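Local coordinates for uncharacterized protein (Mycobacterium tuberculosis, PDB 3KFW) that is of unknown function but probably binds DNA as a PaaX-like transcriptional repressor, at residues 104-107 / 108-112; 193-196 / 197-200; 151-154 / 155-159; 64-67 / 68-71; 205-208 / 209-212. One frame throughout, in Å; residues are numbered along the deposited sequence.

Interaction 1 (104-107 / 108-112)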
loop_
_atom_site.group_PDB
_atom_site.type_symbol
_atom_site.label_atom_id
_atom_site.label_comp_id
_atom_site.label_asym_id
_atom_site.label_seq_id
_atom_site.Cartn_x
_atom_site.Cartn_y
_atom_site.Cartn_z
ATOM N N ALA A 104 -11.750 7.365 -5.889
ATOM C CA ALA A 104 -11.481 8.290 -7.024
ATOM C C ALA A 104 -11.587 9.755 -6.650
ATOM O O ALA A 104 -10.842 10.569 -7.163
ATOM C CB ALA A 104 -12.362 7.946 -8.276
ATOM N N ALA A 105 -12.510 10.117 -5.762
ATOM C CA ALA A 105 -12.663 11.532 -5.360
ATOM C C ALA A 105 -11.495 11.928 -4.496
ATOM O O ALA A 105 -11.023 13.039 -4.605
ATOM C CB ALA A 105 -14.014 11.815 -4.647
ATOM N N LEU A 106 -10.972 11.032 -3.663
ATOM C CA LEU A 106 -9.730 11.380 -2.951
ATOM C C LEU A 106 -8.582 11.736 -3.919
ATOM O O LEU A 106 -7.938 12.759 -3.699
ATOM C CB LEU A 106 -9.331 10.308 -1.941
ATOM C CG LEU A 106 -8.002 10.569 -1.240
ATOM C CD1 LEU A 106 -8.101 11.836 -0.406
ATOM C CD2 LEU A 106 -7.626 9.381 -0.360
ATOM N N ARG A 107 -8.327 10.946 -4.986
ATOM C CA ARG A 107 -7.223 11.283 -5.930
ATOM C C ARG A 107 -7.546 12.645 -6.543
ATOM O O ARG A 107 -6.728 13.554 -6.512
ATOM C CB ARG A 107 -6.953 10.261 -7.091
ATOM C CG ARG A 107 -6.746 8.794 -6.685
ATOM C CD ARG A 107 -6.148 7.866 -7.798
ATOM N NE ARG A 107 -4.867 8.413 -8.147
ATOM C CZ ARG A 107 -3.715 8.079 -7.552
ATOM N NH1 ARG A 107 -2.620 8.702 -7.947
ATOM N NH2 ARG A 107 -3.651 7.173 -6.556
ATOM N N THR A 108 -8.734 12.783 -7.090
ATOM C CA THR A 108 -9.164 14.046 -7.659
ATOM C C THR A 108 -9.012 15.209 -6.708
ATOM O O THR A 108 -8.701 16.308 -7.146
ATOM C CB THR A 108 -10.619 13.934 -8.050
ATOM O OG1 THR A 108 -10.706 12.745 -8.812
ATOM C CG2 THR A 108 -11.082 15.113 -8.909
ATOM N N CYS A 109 -9.219 14.964 -5.418
ATOM C CA CYS A 109 -9.038 15.995 -4.411
ATOM C C CYS A 109 -7.544 16.314 -4.148
ATOM O O CYS A 109 -7.168 17.473 -4.069
ATOM C CB CYS A 109 -9.764 15.609 -3.118
ATOM S SG CYS A 109 -9.693 16.872 -1.841
HETATM N N MSE A 110 -6.698 15.304 -4.005
HETATM C CA MSE A 110 -5.251 15.556 -3.921
HETATM C C MSE A 110 -4.712 16.323 -5.146
HETATM O O MSE A 110 -3.966 17.279 -4.989
HETATM C CB MSE A 110 -4.498 14.263 -3.707
HETATM C CG MSE A 110 -4.879 13.551 -2.425
HETATM SE SE MSE A 110 -4.454 14.627 -0.851
HETATM C CE MSE A 110 -4.255 13.193 0.436
ATOM N N HIS A 111 -5.139 15.957 -6.358
ATOM C CA HIS A 111 -4.675 16.663 -7.575
ATOM C C HIS A 111 -5.088 18.133 -7.607
ATOM O O HIS A 111 -4.250 19.007 -7.902
ATOM C CB HIS A 111 -5.058 15.924 -8.875
ATOM C CG HIS A 111 -4.368 14.601 -9.028
ATOM N ND1 HIS A 111 -3.045 14.405 -8.667
ATOM C CD2 HIS A 111 -4.813 13.405 -9.496
ATOM C CE1 HIS A 111 -2.712 13.149 -8.911
ATOM N NE2 HIS A 111 -3.768 12.520 -9.404
ATOM N N HIS A 112 -6.354 18.391 -7.273
ATOM C CA HIS A 112 -6.908 19.738 -7.205
ATOM C C HIS A 112 -6.191 20.678 -6.221
ATOM O O HIS A 112 -6.072 21.867 -6.472
ATOM C CB HIS A 112 -8.422 19.683 -6.883
ATOM C CG HIS A 112 -9.084 21.032 -6.846
ATOM N ND1 HIS A 112 -9.571 21.658 -7.980
ATOM C CD2 HIS A 112 -9.362 21.869 -5.812
ATOM C CE1 HIS A 112 -10.119 22.818 -7.648
ATOM N NE2 HIS A 112 -10.000 22.973 -6.338
#
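Ala-104 and Thr-108 open the contact with a double hydrogen bond on the helix 100-112, in the central Cas2-like domain of this PaaX-family protein. Ala-104 O takes the backbone N of Thr-108 at 3.1 Å and its hydroxyl OG1 at 2.7 Å, the two arriving from opposite faces of the carbonyl plane. The hydroxyl can reach back because OG1 sits beside its own backbone N, chi1 -50°. The other hydrogen bonds between the two segments are i to i+4 bonds of the helix: Cys-109 N to Ala-105 O, Met-110 N to Leu-106 O at 2.8 Å and His-111 N to Arg-107 O at 2.9 Å.

In the apolar part, Leu-106 and the selenomethionine Met-110 lie side by side, CD1 of Leu-106 4.2 Å from CE of Met-110, with Met-110 also resting on Trp-123 of the strand 122-126.

The charged side of the helix carries Arg-107, which forms a salt bridge with Glu-117 while its NH2 comes near the like-charged Arg-107 of the second subunit. His-111 meets Trp-123 edge-to-face. Arg-107 NH1 stands 4.2 Å from His-111 NE2 without a bond, and CD2 of the imidazole lies 3.5 Å from Arg-107 O.

Interaction 2 (193-196 / 197-200)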
loop_
_atom_site.group_PDB
_atom_site.type_symbol
_atom_site.label_atom_id
_atom_site.label_comp_id
_atom_site.label_asym_id
_atom_site.label_seq_id
_atom_site.Cartn_x
_atom_site.Cartn_y
_atom_site.Cartn_z
ATOM N N ARG A 193 -5.947 24.610 -19.136
ATOM C CA ARG A 193 -5.956 23.197 -18.653
ATOM C C ARG A 193 -4.569 22.762 -18.170
ATOM O O ARG A 193 -4.444 21.988 -17.243
ATOM C CB ARG A 193 -6.503 22.211 -19.708
ATOM C CG ARG A 193 -8.028 22.323 -19.859
ATOM C CD ARG A 193 -8.596 21.279 -20.827
ATOM N NE ARG A 193 -8.690 21.779 -22.213
ATOM C CZ ARG A 193 -7.870 21.406 -23.203
ATOM N NH1 ARG A 193 -6.904 20.532 -22.950
ATOM N NH2 ARG A 193 -8.025 21.908 -24.437
ATOM N N HIS A 194 -3.533 23.295 -18.791
ATOM C CA HIS A 194 -2.217 22.978 -18.354
ATOM C C HIS A 194 -1.850 23.661 -17.021
ATOM O O HIS A 194 -1.258 23.022 -16.141
ATOM C CB HIS A 194 -1.199 23.287 -19.439
ATOM C CG HIS A 194 0.096 22.578 -19.247
ATOM N ND1 HIS A 194 0.165 21.231 -18.964
ATOM C CD2 HIS A 194 1.372 23.021 -19.289
ATOM C CE1 HIS A 194 1.432 20.864 -18.877
ATOM N NE2 HIS A 194 2.184 21.931 -19.075
ATOM N N LEU A 195 -2.179 24.924 -16.860
ATOM C CA LEU A 195 -1.917 25.590 -15.580
ATOM C C LEU A 195 -2.637 24.952 -14.374
ATOM O O LEU A 195 -2.109 24.957 -13.246
ATOM C CB LEU A 195 -2.247 27.067 -15.674
ATOM C CG LEU A 195 -1.353 27.800 -16.681
ATOM C CD1 LEU A 195 -1.931 29.141 -17.118
ATOM C CD2 LEU A 195 0.050 27.981 -16.117
ATOM N N LEU A 196 -3.817 24.379 -14.626
ATOM C CA LEU A 196 -4.653 23.779 -13.595
ATOM C C LEU A 196 -3.876 22.727 -12.851
ATOM O O LEU A 196 -4.160 22.484 -11.658
ATOM C CB LEU A 196 -5.919 23.145 -14.196
ATOM C CG LEU A 196 -7.144 24.053 -14.469
ATOM C CD1 LEU A 196 -8.291 23.166 -14.963
ATOM C CD2 LEU A 196 -7.582 24.849 -13.251
ATOM N N THR A 197 -2.924 22.109 -13.568
ATOM C CA THR A 197 -2.067 21.069 -13.029
ATOM C C THR A 197 -0.730 21.594 -12.540
ATOM O O THR A 197 0.124 20.794 -12.163
ATOM C CB THR A 197 -1.769 19.900 -14.052
ATOM O OG1 THR A 197 -0.775 20.302 -14.975
ATOM C CG2 THR A 197 -3.045 19.404 -14.821
ATOM N N ASP A 198 -0.528 22.927 -12.572
ATOM C CA ASP A 198 0.739 23.516 -12.182
ATOM C C ASP A 198 1.063 23.146 -10.727
ATOM O O ASP A 198 0.225 23.370 -9.823
ATOM C CB ASP A 198 0.666 25.025 -12.313
ATOM C CG ASP A 198 2.052 25.724 -12.128
ATOM O OD1 ASP A 198 3.005 25.212 -11.471
ATOM O OD2 ASP A 198 2.180 26.827 -12.671
ATOM N N PRO A 199 2.276 22.591 -10.488
ATOM C CA PRO A 199 2.556 22.266 -9.099
ATOM C C PRO A 199 2.854 23.469 -8.219
ATOM O O PRO A 199 2.990 23.297 -7.016
ATOM C CB PRO A 199 3.735 21.296 -9.182
ATOM C CG PRO A 199 4.324 21.527 -10.498
ATOM C CD PRO A 199 3.212 21.910 -11.392
HETATM N N MSE A 200 2.933 24.676 -8.805
HETATM C CA MSE A 200 2.958 25.923 -8.032
HETATM C C MSE A 200 4.112 25.921 -7.083
HETATM O O MSE A 200 3.920 26.189 -5.894
HETATM C CB MSE A 200 1.701 25.990 -7.191
HETATM C CG MSE A 200 1.090 27.291 -7.166
HETATM SE SE MSE A 200 0.582 27.570 -8.998
HETATM C CE MSE A 200 -1.243 26.897 -8.957
#
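A type I beta turn from Leu-195 to Asp-198 leads the chain away from helix 181-195, and an Asx turn follows at once. In the first turn Asp-198 N bonds to Leu-195 O at 2.7 Å, coming from above the carbonyl plane. One residue earlier, Thr-197 grips His-194 O twice. Its backbone N lies 3.2 Å from that oxygen and well out of the carbonyl plane, whereas OG1, at 3.0 Å, is tilted only 15° from it. The hydroxyl is held between the backbone N and carbonyl carbon of its own residue, chi1 79°, and this turns it back toward the last helical turn; CG2 meanwhile passes 3.8 Å from Arg-193 O.

In the Asx turn Asp-198 OD1 accepts Met-200 N at 2.7 Å, met from above the carboxylate plane. Its other oxygen, OD2, makes a salt bridge to Arg-216, so the carboxylate ties the loop both to itself and to helix 212-234.

Trp-164 of helix 161-177 bonds through NE1 to Thr-197 OG1 and stacks on the His-194 ring, and His-194 NE2 bonds to Trp-164 O. Leu-195 packs against Leu-215, placing the turn between helices 161-177 and 212-234.

Interaction 3 (151-154 / 155-159)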
loop_
_atom_site.group_PDB
_atom_site.type_symbol
_atom_site.label_atom_id
_atom_site.label_comp_id
_atom_site.label_asym_id
_atom_site.label_seq_id
_atom_site.Cartn_x
_atom_site.Cartn_y
_atom_site.Cartn_z
ATOM N N PRO A 151 15.222 18.889 -1.414
ATOM C CA PRO A 151 13.848 19.202 -1.757
ATOM C C PRO A 151 13.596 19.380 -3.276
ATOM O O PRO A 151 12.468 19.149 -3.720
ATOM C CB PRO A 151 13.584 20.469 -0.957
ATOM C CG PRO A 151 14.989 21.158 -0.915
ATOM C CD PRO A 151 15.938 20.026 -0.792
ATOM N N ALA A 152 14.606 19.740 -4.070
ATOM C CA ALA A 152 14.422 19.862 -5.524
ATOM C C ALA A 152 14.341 18.469 -6.099
ATOM O O ALA A 152 13.722 18.214 -7.173
ATOM C CB ALA A 152 15.583 20.604 -6.174
ATOM N N ASP A 153 14.987 17.549 -5.399
ATOM C CA ASP A 153 14.969 16.205 -5.853
ATOM C C ASP A 153 13.616 15.603 -5.523
ATOM O O ASP A 153 12.974 15.036 -6.407
ATOM C CB ASP A 153 16.101 15.367 -5.258
ATOM C CG ASP A 153 16.112 13.996 -5.845
ATOM O OD1 ASP A 153 15.986 13.930 -7.084
ATOM O OD2 ASP A 153 16.172 12.988 -5.112
ATOM N N LEU A 154 13.188 15.718 -4.260
ATOM C CA LEU A 154 11.813 15.348 -3.887
ATOM C C LEU A 154 10.766 15.907 -4.906
ATOM O O LEU A 154 10.049 15.135 -5.570
ATOM C CB LEU A 154 11.520 15.832 -2.468
ATOM C CG LEU A 154 10.151 15.427 -1.925
ATOM C CD1 LEU A 154 10.085 13.962 -2.138
ATOM C CD2 LEU A 154 10.078 15.735 -0.454
ATOM N N ALA A 155 10.742 17.227 -5.085
ATOM C CA ALA A 155 9.846 17.837 -6.089
ATOM C C ALA A 155 9.874 17.091 -7.416
ATOM O O ALA A 155 8.823 16.771 -7.954
ATOM C CB ALA A 155 10.110 19.404 -6.277
ATOM N N GLY A 156 11.070 16.761 -7.908
ATOM C CA GLY A 156 11.228 16.027 -9.181
ATOM C C GLY A 156 10.700 14.597 -9.153
ATOM O O GLY A 156 10.483 13.969 -10.208
ATOM N N GLN A 157 10.476 14.100 -7.937
ATOM C CA GLN A 157 10.016 12.715 -7.682
ATOM C C GLN A 157 8.456 12.664 -7.517
ATOM O O GLN A 157 7.812 11.756 -8.005
ATOM C CB GLN A 157 10.763 12.200 -6.435
ATOM C CG GLN A 157 11.215 10.770 -6.385
ATOM C CD GLN A 157 12.101 10.337 -7.574
ATOM O OE1 GLN A 157 13.101 10.983 -7.914
ATOM N NE2 GLN A 157 11.701 9.230 -8.217
ATOM N N LEU A 158 7.872 13.693 -6.889
ATOM C CA LEU A 158 6.449 13.877 -6.785
ATOM C C LEU A 158 5.764 14.259 -8.106
ATOM O O LEU A 158 4.636 13.820 -8.393
ATOM C CB LEU A 158 6.199 14.983 -5.781
ATOM C CG LEU A 158 6.686 14.877 -4.344
ATOM C CD1 LEU A 158 6.491 16.203 -3.696
ATOM C CD2 LEU A 158 5.961 13.773 -3.557
ATOM N N TRP A 159 6.378 15.144 -8.896
ATOM C CA TRP A 159 5.789 15.501 -10.213
ATOM C C TRP A 159 6.768 15.235 -11.380
ATOM O O TRP A 159 8.005 15.249 -11.185
ATOM C CB TRP A 159 5.451 16.970 -10.222
ATOM C CG TRP A 159 4.495 17.362 -9.158
ATOM C CD1 TRP A 159 3.098 17.289 -9.202
ATOM C CD2 TRP A 159 4.831 17.932 -7.888
ATOM N NE1 TRP A 159 2.573 17.781 -8.017
ATOM C CE2 TRP A 159 3.594 18.179 -7.197
ATOM C CE3 TRP A 159 6.033 18.300 -7.281
ATOM C CZ2 TRP A 159 3.552 18.739 -5.914
ATOM C CZ3 TRP A 159 5.993 18.874 -5.996
ATOM C CH2 TRP A 159 4.754 19.071 -5.327
#
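Leu-154 and Leu-158 form the close-packed side of the short helix 151-158, and their side chains cross obliquely, with CG of Leu-154 4.1 Å from CD1 of Leu-158. Leu-154 sends CG anti to its backbone N, chi1 -176°, and Leu-158 sends its CG beside the backbone N instead, chi1 -59°; this brings the two branches together one turn apart. Leu-154 O accepts two donors, Leu-158 N at 2.9 Å, nearly along the C=O axis, and Gln-157 N at 2.6 Å, which sits above the carbonyl plane. At the start of the helix Pro-151 O receives Ala-155 N at 2.9 Å, and the methyl of Ala-155 rests 3.5 Å from the same oxygen.

The other side is looser and more polar. Asp-153 and Gln-157 stand a turn apart, their OD1 and OE1 atoms 4.2 Å from each other. Asp-153 makes a salt bridge with Arg-142 of the third subunit, on which Leu-154 also packs, and Gln-157 packs on Thr-98 of the second.

Trp-159 is the first residue to leave helical geometry, and one face of its ring is covered by Leu-158 CB. Beneath the helix, both leucines rest on Trp-88 of strand 88-93 and on Leu-118 of strand 116-119, with Leu-154 also touching Met-124 of strand 122-126, and the helix packs against the four-stranded antiparallel sheet.

Interaction 4 (64-67 / 68-71)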
loop_
_atom_site.group_PDB
_atom_site.type_symbol
_atom_site.label_atom_id
_atom_site.label_comp_id
_atom_site.label_asym_id
_atom_site.label_seq_id
_atom_site.Cartn_x
_atom_site.Cartn_y
_atom_site.Cartn_z
ATOM N N ASP A 64 -24.281 35.270 -11.528
ATOM C CA ASP A 64 -23.481 35.361 -10.306
ATOM C C ASP A 64 -22.725 34.068 -9.951
ATOM O O ASP A 64 -21.564 34.135 -9.521
ATOM C CB ASP A 64 -24.287 35.910 -9.125
ATOM C CG ASP A 64 -24.305 37.458 -9.088
ATOM O OD1 ASP A 64 -23.215 38.082 -9.216
ATOM O OD2 ASP A 64 -25.405 38.057 -8.919
ATOM N N ARG A 65 -23.349 32.907 -10.180
ATOM C CA ARG A 65 -22.671 31.616 -9.964
ATOM C C ARG A 65 -21.639 31.208 -11.050
ATOM O O ARG A 65 -20.699 30.460 -10.758
ATOM C CB ARG A 65 -23.669 30.481 -9.629
ATOM C CG ARG A 65 -24.018 29.513 -10.770
ATOM C CD ARG A 65 -25.175 28.556 -10.368
ATOM N NE ARG A 65 -25.531 27.633 -11.455
ATOM C CZ ARG A 65 -26.612 27.732 -12.234
ATOM N NH1 ARG A 65 -27.496 28.716 -12.064
ATOM N NH2 ARG A 65 -26.810 26.832 -13.193
ATOM N N LEU A 66 -21.792 31.702 -12.280
ATOM C CA LEU A 66 -20.721 31.556 -13.276
ATOM C C LEU A 66 -19.555 32.482 -13.001
ATOM O O LEU A 66 -18.383 32.103 -13.187
ATOM C CB LEU A 66 -21.204 31.722 -14.702
ATOM C CG LEU A 66 -21.041 30.398 -15.431
ATOM C CD1 LEU A 66 -21.745 29.206 -14.706
ATOM C CD2 LEU A 66 -21.488 30.521 -16.863
ATOM N N LEU A 67 -19.903 33.671 -12.515
ATOM C CA LEU A 67 -18.947 34.688 -12.130
ATOM C C LEU A 67 -18.023 34.265 -10.963
ATOM O O LEU A 67 -16.800 34.442 -11.040
ATOM C CB LEU A 67 -19.693 35.980 -11.795
ATOM C CG LEU A 67 -18.803 37.205 -11.699
ATOM C CD1 LEU A 67 -18.346 37.605 -13.092
ATOM C CD2 LEU A 67 -19.505 38.367 -10.941
ATOM N N ALA A 68 -18.633 33.721 -9.905
ATOM C CA ALA A 68 -17.926 33.117 -8.775
ATOM C C ALA A 68 -17.123 31.883 -9.176
ATOM O O ALA A 68 -16.087 31.625 -8.578
ATOM C CB ALA A 68 -18.894 32.774 -7.619
ATOM N N ARG A 69 -17.614 31.129 -10.166
ATOM C CA ARG A 69 -16.853 30.019 -10.790
ATOM C C ARG A 69 -15.628 30.537 -11.558
ATOM O O ARG A 69 -14.575 29.942 -11.485
ATOM C CB ARG A 69 -17.769 29.145 -11.699
ATOM C CG ARG A 69 -17.119 28.555 -13.018
ATOM C CD ARG A 69 -17.028 27.017 -13.077
ATOM N NE ARG A 69 -18.339 26.352 -13.007
ATOM C CZ ARG A 69 -19.243 26.288 -13.997
ATOM N NH1 ARG A 69 -19.020 26.850 -15.190
ATOM N NH2 ARG A 69 -20.392 25.653 -13.794
ATOM N N GLN A 70 -15.790 31.642 -12.284
ATOM C CA GLN A 70 -14.724 32.277 -13.061
ATOM C C GLN A 70 -13.681 32.790 -12.070
ATOM O O GLN A 70 -12.484 32.634 -12.284
ATOM C CB GLN A 70 -15.307 33.446 -13.899
ATOM C CG GLN A 70 -15.013 33.471 -15.411
ATOM C CD GLN A 70 -13.521 33.177 -15.763
ATOM O OE1 GLN A 70 -13.221 32.286 -16.579
ATOM N NE2 GLN A 70 -12.596 33.917 -15.144
ATOM N N ARG A 71 -14.150 33.351 -10.957
ATOM C CA ARG A 71 -13.303 33.937 -9.916
ATOM C C ARG A 71 -12.428 32.907 -9.182
ATOM O O ARG A 71 -11.303 33.200 -8.775
ATOM C CB ARG A 71 -14.201 34.666 -8.915
ATOM C CG ARG A 71 -13.513 35.699 -8.010
ATOM C CD ARG A 71 -14.566 36.518 -7.189
ATOM N NE ARG A 71 -14.058 37.781 -6.624
ATOM C CZ ARG A 71 -12.884 37.950 -5.999
ATOM N NH1 ARG A 71 -12.028 36.934 -5.795
ATOM N NH2 ARG A 71 -12.563 39.161 -5.551
#
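Bends at chi2 (116°) and chi3 (61°) fold the Arg-69 side chain back along Leu-66, the two lying side by side and pointing the same way on helix 64-77. This helix begins just after the two-stranded antiparallel hairpin 53-56/59-62, consistent with the wing of the PaaX-like helix-turn-helix domain. Leu-66 lays its CD1 methyl over one face of the Arg-69 guanidinium, 3.6 Å from NH1, a greasy patch beneath a charged group.

Along the backbone the helix is held by i to i+4 bonds: Ala-68 N to Asp-64 O at 3.0 Å, Gln-70 N to Leu-66 O at 2.8 Å and Arg-71 N to Leu-67 O at 2.9 Å. Arg-69 N to Arg-65 O is longer, at 3.2 Å, and its donor lies 48° out of the carbonyl plane.

The two arginine ends differ: Arg-65 NH2 bonds to Ala-50 O, while Arg-69 NH1 comes close to Arg-6 NH2, of like charge, which would probably raise the local positive potential. Leu-66 touches Asp-52, Leu-67 touches His-17 and Gln-70 touches Leu-14, all in loops of the same chain. On the opposite flank from Leu-66, the methyl CB of Ala-68 rests 3.5 Å from Asp-64 O.

Interaction 5 (205-208 / 209-212)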
loop_
_atom_site.group_PDB
_atom_site.type_symbol
_atom_site.label_atom_id
_atom_site.label_comp_id
_atom_site.label_asym_id
_atom_site.label_seq_id
_atom_site.Cartn_x
_atom_site.Cartn_y
_atom_site.Cartn_z
ATOM N N LEU A 205 12.786 25.968 -6.032
ATOM C CA LEU A 205 12.671 24.598 -6.528
ATOM C C LEU A 205 12.370 24.590 -7.999
ATOM O O LEU A 205 12.442 23.535 -8.617
ATOM C CB LEU A 205 11.617 23.784 -5.761
ATOM C CG LEU A 205 11.749 23.808 -4.246
ATOM C CD1 LEU A 205 10.685 23.003 -3.641
ATOM C CD2 LEU A 205 13.146 23.285 -3.773
ATOM N N LEU A 206 12.020 25.760 -8.540
ATOM C CA LEU A 206 11.691 25.908 -9.965
ATOM C C LEU A 206 12.988 25.758 -10.767
ATOM O O LEU A 206 13.942 26.468 -10.494
ATOM C CB LEU A 206 11.113 27.282 -10.253
ATOM C CG LEU A 206 9.701 27.621 -9.773
ATOM C CD1 LEU A 206 9.410 29.161 -10.017
ATOM C CD2 LEU A 206 8.626 26.737 -10.423
ATOM N N PRO A 207 13.006 24.834 -11.754
ATOM C CA PRO A 207 14.088 24.782 -12.734
ATOM C C PRO A 207 13.998 26.014 -13.665
ATOM O O PRO A 207 12.902 26.572 -13.830
ATOM C CB PRO A 207 13.844 23.462 -13.477
ATOM C CG PRO A 207 12.593 22.819 -12.848
ATOM C CD PRO A 207 11.914 23.879 -12.050
ATOM N N ALA A 208 15.130 26.473 -14.213
ATOM C CA ALA A 208 15.172 27.741 -14.959
ATOM C C ALA A 208 14.498 27.700 -16.342
ATOM O O ALA A 208 14.227 28.747 -16.922
ATOM C CB ALA A 208 16.598 28.220 -15.102
ATOM N N ASP A 209 14.274 26.491 -16.881
ATOM C CA ASP A 209 13.463 26.348 -18.082
ATOM C C ASP A 209 11.963 26.123 -17.746
ATOM O O ASP A 209 11.210 25.695 -18.603
ATOM C CB ASP A 209 14.015 25.295 -19.060
ATOM C CG ASP A 209 14.030 23.870 -18.477
ATOM O OD1 ASP A 209 13.963 23.740 -17.217
ATOM O OD2 ASP A 209 14.101 22.877 -19.287
ATOM N N TRP A 210 11.536 26.458 -16.531
ATOM C CA TRP A 210 10.133 26.343 -16.162
ATOM C C TRP A 210 9.231 27.348 -16.974
ATOM O O TRP A 210 9.464 28.567 -16.910
ATOM C CB TRP A 210 9.995 26.589 -14.655
ATOM C CG TRP A 210 8.643 26.269 -14.150
ATOM C CD1 TRP A 210 7.662 27.162 -13.814
ATOM C CD2 TRP A 210 8.084 24.943 -13.916
ATOM N NE1 TRP A 210 6.536 26.481 -13.389
ATOM C CE2 TRP A 210 6.752 25.132 -13.445
ATOM C CE3 TRP A 210 8.573 23.635 -14.077
ATOM C CZ2 TRP A 210 5.910 24.067 -13.118
ATOM C CZ3 TRP A 210 7.749 22.560 -13.759
ATOM C CH2 TRP A 210 6.423 22.778 -13.279
ATOM N N PRO A 211 8.233 26.841 -17.741
ATOM C CA PRO A 211 7.355 27.690 -18.596
ATOM C C PRO A 211 6.127 28.365 -17.920
ATOM O O PRO A 211 5.315 28.941 -18.616
ATOM C CB PRO A 211 6.864 26.706 -19.695
ATOM C CG PRO A 211 6.788 25.372 -18.989
ATOM C CD PRO A 211 7.932 25.399 -17.922
ATOM N N GLY A 212 6.014 28.330 -16.594
ATOM C CA GLY A 212 4.837 28.864 -15.867
ATOM C C GLY A 212 4.492 30.311 -16.173
ATOM O O GLY A 212 3.358 30.619 -16.584
#
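Trp-210 N donates to Pro-207 O at 3.0 Å, closing a type I beta turn from Pro-207 to Trp-210 in the loop between helices 181-195 and 212-234. The N-H...O angle is 144°, so the bond is bent, and the donor comes from above the carbonyl plane.

The side chains add apolar packing. Leu-206, the residue just before the turn, crosses Trp-210 at about a right angle, and its CD2 lies over the five-membered ring as a CH-pi contact, 3.6 Å from the centroid and 11° off the ring normal. Pro-207 comes in obliquely with CD 3.9 Å from Trp-210 CE3. The indole is turned to receive them by CG lying anti to the backbone N, chi1 -170°, while Pro-211 CD covers the opposite face, offset toward the rim.

Asp-209 sits at the corner, its OD1 3.8 Å from Pro-207 CB, and its carbonyl accepts His-169 NE2 from helix 161-177. Trp-210 also stacks on Trp-164 of the same helix and touches Leu-161 and Thr-165. One backbone bond thus closes the turn, and the side-chain part of the contact is apolar, the indole lying between a leucine methyl on one face and a proline ring carbon on the other.

Interactions 1, 3 and 4 are contacts within helices; 2 runs from the end of helix 181-195 into the loop that holds 5, ahead of helix 212-234. The surface contacts are 1, 4 and 5, whereas 2 and 3 are partly buried, and 2 lies nearest the chain centre. Interactions 2 and 5 touch where Asp-198 and Pro-199 meet the Trp-210 indole, and interaction 3 meets both, through Trp-159 on Pro-199 and Pro-151 and Ala-152 on Leu-205. Interaction 4 lies apart, its centre about 34 Å from that of 3. Subunit contacts occur at 1 and 3. Carboxylate-arginine bridges mark 1, 2 and 3, a CH-pi contact marks 5, and a methyl over a guanidinium marks 4.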